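Side-chain contacts in Pre-mRNA splicing factor PRP8 (Cyanidioschyzon merolae, PDB 6NQI), which probably binds spliceosomal snRNAs and pre-mRNA introns as part of the splicing machinery, and is represented here by its RNase H-like domain: residues 27-32 with 36-41; 122-127 with 138-143. All coordinates share one frame; numbering follows the deposited sequence.

Contact 1: 27-32 with 36-41; sequences VIWIWE and GRLFVK
I28 pairs with K41 and I30 with F39 as antiparallel hydrogen-bonded pairs; W29 with V40 lies between these two and W31 with L38 beyond I30 and F39, both non-hydrogen-bonded. The strand axes approach to 4.7 Å and run at 169°. Each hydrogen-bonded pair is tied both ways, for example from F39 N to I30 O at 2.8 Å. At the turn, E32 faces two residues: its N donates to R37 O, and its O receives G36 N at 2.7 Å.

Beside that turn E32 and R37 lie alongside one another. R37 grips the carboxylate side-on with two nitrogens, NE to OE1 of E32 at 3.0 Å and NH2 to OE2 of E32 at 3.1 Å. The second bond is the straighter; it meets OE2 on the syn side, close to the guanidinium plane, whereas NE comes to OE1 from above the carboxylate, and the two planes are 33° apart. E32 can reach because its CG is anti to the backbone N (chi1 -172°). R10, T35 and W12 also hold this carboxylate, and Q73 takes NH2 of R37, so the pair is fixed from several sides. CZ of F39 lies over one face of the guanidinium, offset toward the rim.

F39 also sets CD2 3.5 Å from CG2 of I30, on the face that helix 54-71 packs over. On the other face, V27 CG1 meets V40 CG1 at 3.6 Å and sits over the centre of the W29 indole. V40 CG2 lies 4.0 Å from W29 CZ3, and L38 CD2 comes to the indole edge.

Two residues facing one, with glycine first, make a G1 beta bulge, and the hairpin supplies the second and third strands of the RNase H-like sheet.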
# COMPACT_ATOMS: atom_id res chain seq x y z
N VAL A 27 -0.25 -9.26 -4.63
CA VAL A 27 -0.91 -8.24 -3.80
C VAL A 27 -0.79 -6.89 -4.50
O VAL A 27 0.22 -6.59 -5.15
CB VAL A 27 -0.30 -8.17 -2.37
CG1 VAL A 27 -0.76 -6.93 -1.64
CG2 VAL A 27 -0.71 -9.37 -1.55
N ILE A 28 -1.83 -6.07 -4.38
CA ILE A 28 -1.79 -4.65 -4.72
C ILE A 28 -1.99 -3.83 -3.44
O ILE A 28 -2.95 -4.08 -2.69
CB ILE A 28 -2.85 -4.28 -5.78
CG1 ILE A 28 -2.56 -4.99 -7.09
CG2 ILE A 28 -2.92 -2.70 -5.94
CD1 ILE A 28 -3.59 -4.75 -8.15
N TRP A 29 -1.08 -2.90 -3.18
CA TRP A 29 -1.14 -2.09 -1.96
C TRP A 29 -1.65 -0.68 -2.24
O TRP A 29 -1.25 -0.06 -3.23
CB TRP A 29 0.25 -1.96 -1.34
CG TRP A 29 1.02 -3.21 -1.35
CD1 TRP A 29 1.83 -3.67 -2.35
CD2 TRP A 29 1.12 -4.16 -0.29
NE1 TRP A 29 2.40 -4.86 -1.98
CE2 TRP A 29 1.99 -5.17 -0.72
CE3 TRP A 29 0.57 -4.23 0.99
CZ2 TRP A 29 2.30 -6.26 0.08
CZ3 TRP A 29 0.88 -5.32 1.78
CH2 TRP A 29 1.74 -6.31 1.33
N ILE A 30 -2.47 -0.16 -1.32
CA ILE A 30 -2.83 1.27 -1.31
C ILE A 30 -2.61 1.83 0.09
O ILE A 30 -3.35 1.48 1.02
CB ILE A 30 -4.28 1.51 -1.75
CG1 ILE A 30 -4.52 1.01 -3.17
CG2 ILE A 30 -4.63 3.03 -1.59
CD1 ILE A 30 -5.93 1.21 -3.60
N TRP A 31 -1.64 2.73 0.23
CA TRP A 31 -1.35 3.41 1.48
C TRP A 31 -2.04 4.77 1.46
O TRP A 31 -1.83 5.57 0.54
CB TRP A 31 0.17 3.56 1.68
CG TRP A 31 0.60 4.47 2.80
CD1 TRP A 31 -0.05 4.69 3.98
CD2 TRP A 31 1.79 5.27 2.85
NE1 TRP A 31 0.65 5.60 4.75
CE2 TRP A 31 1.79 5.97 4.08
CE3 TRP A 31 2.86 5.48 1.97
CZ2 TRP A 31 2.80 6.84 4.45
CZ3 TRP A 31 3.87 6.35 2.34
CH2 TRP A 31 3.84 7.02 3.57
N GLU A 32 -2.90 5.02 2.44
CA GLU A 32 -3.53 6.31 2.63
C GLU A 32 -2.67 7.13 3.59
O GLU A 32 -2.69 6.88 4.81
CB GLU A 32 -4.93 6.12 3.16
CG GLU A 32 -5.72 7.39 3.22
CD GLU A 32 -7.19 7.14 3.41
OE1 GLU A 32 -7.62 6.90 4.56
OE2 GLU A 32 -7.90 7.14 2.39
N GLY A 36 -3.01 6.57 7.49
CA GLY A 36 -2.30 5.34 7.70
C GLY A 36 -3.07 4.14 7.23
O GLY A 36 -2.58 3.01 7.37
N ARG A 37 -4.22 4.34 6.62
CA ARG A 37 -5.09 3.22 6.32
C ARG A 37 -4.47 2.47 5.15
O ARG A 37 -4.00 3.09 4.20
CB ARG A 37 -6.48 3.74 6.01
CG ARG A 37 -7.58 2.75 6.14
CD ARG A 37 -8.95 3.41 6.12
NE ARG A 37 -9.09 4.33 5.00
CZ ARG A 37 -10.26 4.63 4.42
NH1 ARG A 37 -11.39 4.07 4.83
NH2 ARG A 37 -10.28 5.49 3.41
N LEU A 38 -4.38 1.15 5.24
CA LEU A 38 -3.73 0.34 4.22
C LEU A 38 -4.73 -0.64 3.59
O LEU A 38 -5.34 -1.43 4.30
CB LEU A 38 -2.54 -0.41 4.81
CG LEU A 38 -1.76 -1.22 3.77
CD1 LEU A 38 -1.08 -0.29 2.80
CD2 LEU A 38 -0.75 -2.17 4.41
N PHE A 39 -4.89 -0.56 2.26
CA PHE A 39 -5.73 -1.47 1.48
C PHE A 39 -4.86 -2.55 0.86
O PHE A 39 -4.13 -2.28 -0.11
CB PHE A 39 -6.47 -0.73 0.37
CG PHE A 39 -7.28 0.42 0.84
CD1 PHE A 39 -8.56 0.23 1.30
CD2 PHE A 39 -6.74 1.69 0.84
CE1 PHE A 39 -9.31 1.32 1.72
CE2 PHE A 39 -7.48 2.78 1.26
CZ PHE A 39 -8.77 2.59 1.70
N VAL A 40 -4.96 -3.77 1.37
CA VAL A 40 -4.29 -4.93 0.80
C VAL A 40 -5.30 -5.65 -0.08
O VAL A 40 -6.35 -6.12 0.40
CB VAL A 40 -3.75 -5.87 1.89
CG1 VAL A 40 -2.91 -6.94 1.26
CG2 VAL A 40 -2.93 -5.10 2.88
N LYS A 41 -5.03 -5.70 -1.37
CA LYS A 41 -5.86 -6.43 -2.31
C LYS A 41 -5.08 -7.65 -2.78
O LYS A 41 -4.13 -7.51 -3.56
CB LYS A 41 -6.27 -5.52 -3.47
CG LYS A 41 -6.96 -6.25 -4.59
CD LYS A 41 -8.39 -6.68 -4.23
CE LYS A 41 -9.13 -7.18 -5.47
NZ LYS A 41 -10.52 -7.63 -5.15

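Contact 2: 122-127 with 138-143; sequences LPEIRD and SIWSGY
W140 meets helix 123-130 through I125 and E124. From CB the indole leaves with CG anti to the carbonyl carbon (chi1 -54°), which carries the ring off the strand toward the helix. Along the five-membered ring, NE1 turns back to its own strand and gives a weak hydrogen bond to S138 OG at 3.3 Å; the same NE1 also has I125 CD1 at 3.7 Å.

Farther out the methyl takes over. CE2 and CZ2 of W140 each lie 3.4 Å from I125 CD1, and CD2 and CH2 are only slightly more distant. I125 comes from the opposite direction and sets CD1 over one face, 3.5 Å from the centroid of the six-membered ring and 21° off the ring normal: a CH-pi contact made by a single methyl, the tip of the isoleucine's longer branch. At the far end CH2 of W140 meets E124 CG at 4.0 Å, in an oblique approach, and CZ3 has E124 OE1 at 4.1 Å, the carboxylate lying within 11° of parallel to the ring. P193 and V40 pack on the indole as well. With an alanine here, the I125 methyl would probably lose the aromatic face it rests on, and a gap would open between helix and strand.

The contact therefore rests on dispersion and CH-pi attraction between a methyl and an indole, with the exposed E124 adding just its aliphatic carbon and a distant carboxylate oxygen; between 122-127 and 138-143 the packing is apolar, and it sets the helix against strand 137-141, one of the sheet's two outermost strands.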
# COMPACT_ATOMS: atom_id res chain seq x y z
N LEU A 122 6.01 -8.77 5.79
CA LEU A 122 5.42 -8.92 7.11
C LEU A 122 4.72 -10.27 7.19
O LEU A 122 3.96 -10.62 6.28
CB LEU A 122 4.45 -7.77 7.38
CG LEU A 122 5.08 -6.35 7.49
CD1 LEU A 122 4.10 -5.25 7.91
CD2 LEU A 122 6.31 -6.31 8.42
N PRO A 123 4.99 -11.09 8.21
CA PRO A 123 4.47 -12.47 8.19
C PRO A 123 2.95 -12.56 8.25
O PRO A 123 2.37 -13.49 7.67
CB PRO A 123 5.15 -13.12 9.41
CG PRO A 123 6.35 -12.27 9.68
CD PRO A 123 5.91 -10.88 9.34
N GLU A 124 2.29 -11.63 8.94
CA GLU A 124 0.83 -11.66 9.01
C GLU A 124 0.23 -11.51 7.61
O GLU A 124 -0.72 -12.21 7.25
CB GLU A 124 0.35 -10.56 9.95
CG GLU A 124 -0.80 -10.89 10.89
CD GLU A 124 -0.51 -10.35 12.29
OE1 GLU A 124 -0.49 -9.09 12.45
OE2 GLU A 124 -0.32 -11.17 13.22
N ILE A 125 0.78 -10.58 6.82
CA ILE A 125 0.29 -10.31 5.47
C ILE A 125 0.64 -11.46 4.53
O ILE A 125 -0.18 -11.90 3.72
CB ILE A 125 0.89 -9.00 4.92
CG1 ILE A 125 0.54 -7.80 5.79
CG2 ILE A 125 0.42 -8.79 3.48
CD1 ILE A 125 -0.91 -7.59 5.98
N ARG A 126 1.89 -11.89 4.56
CA ARG A 126 2.31 -13.00 3.72
C ARG A 126 1.44 -14.23 3.98
O ARG A 126 0.97 -14.89 3.03
CB ARG A 126 3.79 -13.26 3.95
CG ARG A 126 4.40 -14.32 3.11
CD ARG A 126 5.76 -14.67 3.68
NE ARG A 126 5.67 -15.01 5.10
CZ ARG A 126 6.72 -15.26 5.88
NH1 ARG A 126 7.95 -15.23 5.39
NH2 ARG A 126 6.52 -15.55 7.16
N ASP A 127 1.16 -14.51 5.25
CA ASP A 127 0.37 -15.68 5.63
C ASP A 127 -1.09 -15.53 5.25
O ASP A 127 -1.72 -16.50 4.80
CB ASP A 127 0.52 -15.92 7.13
CG ASP A 127 1.87 -16.49 7.49
OD1 ASP A 127 2.60 -16.90 6.55
OD2 ASP A 127 2.22 -16.53 8.70
N SER A 138 -8.52 -6.71 2.26
CA SER A 138 -8.45 -6.44 3.70
C SER A 138 -7.88 -5.04 3.93
O SER A 138 -7.16 -4.50 3.09
CB SER A 138 -7.61 -7.51 4.44
OG SER A 138 -6.43 -7.84 3.73
N ILE A 139 -8.26 -4.43 5.05
CA ILE A 139 -7.83 -3.08 5.39
C ILE A 139 -7.15 -3.11 6.76
O ILE A 139 -7.76 -3.53 7.75
CB ILE A 139 -9.00 -2.08 5.38
CG1 ILE A 139 -9.62 -2.00 3.98
CG2 ILE A 139 -8.53 -0.71 5.81
CD1 ILE A 139 -10.91 -1.24 3.90
N TRP A 140 -5.93 -2.62 6.81
CA TRP A 140 -5.10 -2.57 8.01
C TRP A 140 -4.87 -1.12 8.39
O TRP A 140 -5.03 -0.22 7.58
CB TRP A 140 -3.76 -3.30 7.78
CG TRP A 140 -3.95 -4.71 7.28
CD1 TRP A 140 -4.45 -5.09 6.07
CD2 TRP A 140 -3.66 -5.92 7.99
NE1 TRP A 140 -4.48 -6.45 5.98
CE2 TRP A 140 -4.01 -6.98 7.15
CE3 TRP A 140 -3.14 -6.20 9.26
CZ2 TRP A 140 -3.85 -8.32 7.53
CZ3 TRP A 140 -2.98 -7.52 9.63
CH2 TRP A 140 -3.33 -8.56 8.78
N SER A 141 -4.53 -0.88 9.65
CA SER A 141 -4.16 0.47 10.07
C SER A 141 -2.64 0.55 10.10
O SER A 141 -2.00 -0.02 10.98
CB SER A 141 -4.78 0.83 11.42
OG SER A 141 -3.92 0.49 12.49
N GLY A 142 -2.06 1.21 9.11
CA GLY A 142 -0.62 1.29 9.00
C GLY A 142 0.07 2.19 10.00
O GLY A 142 1.30 2.12 10.11
N TYR A 143 -0.67 3.00 10.75
CA TYR A 143 -0.09 3.86 11.78
C TYR A 143 -0.41 3.37 13.18
O TYR A 143 -0.18 4.11 14.15
CB TYR A 143 -0.54 5.32 11.62
CG TYR A 143 -0.06 6.00 10.36
CD1 TYR A 143 0.92 5.42 9.58
CD2 TYR A 143 -0.57 7.25 9.96
CE1 TYR A 143 1.37 6.03 8.43
CE2 TYR A 143 -0.11 7.88 8.80
CZ TYR A 143 0.85 7.26 8.05
OH TYR A 143 1.32 7.83 6.90

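The two contacts come in series along the chain: the hairpin of contact 1 closes before helix 123-130 of contact 2 begins. Their centres are 9 Å apart and both reach the same mixed sheet, because strand 137-141 runs antiparallel beside strand 37-43 as an outermost strand. Backbone links join them directly: L38 N to W140 O at 2.8 Å and G36 O to G142 N at 2.6 Å, both probable hydrogen bonds. Y143 packs on G36 and W31 near the turn. Contact 1 thus lies within the RNase H-like sheet, close to the chain's centre, while contact 2 joins that sheet's edge to a helix farther out.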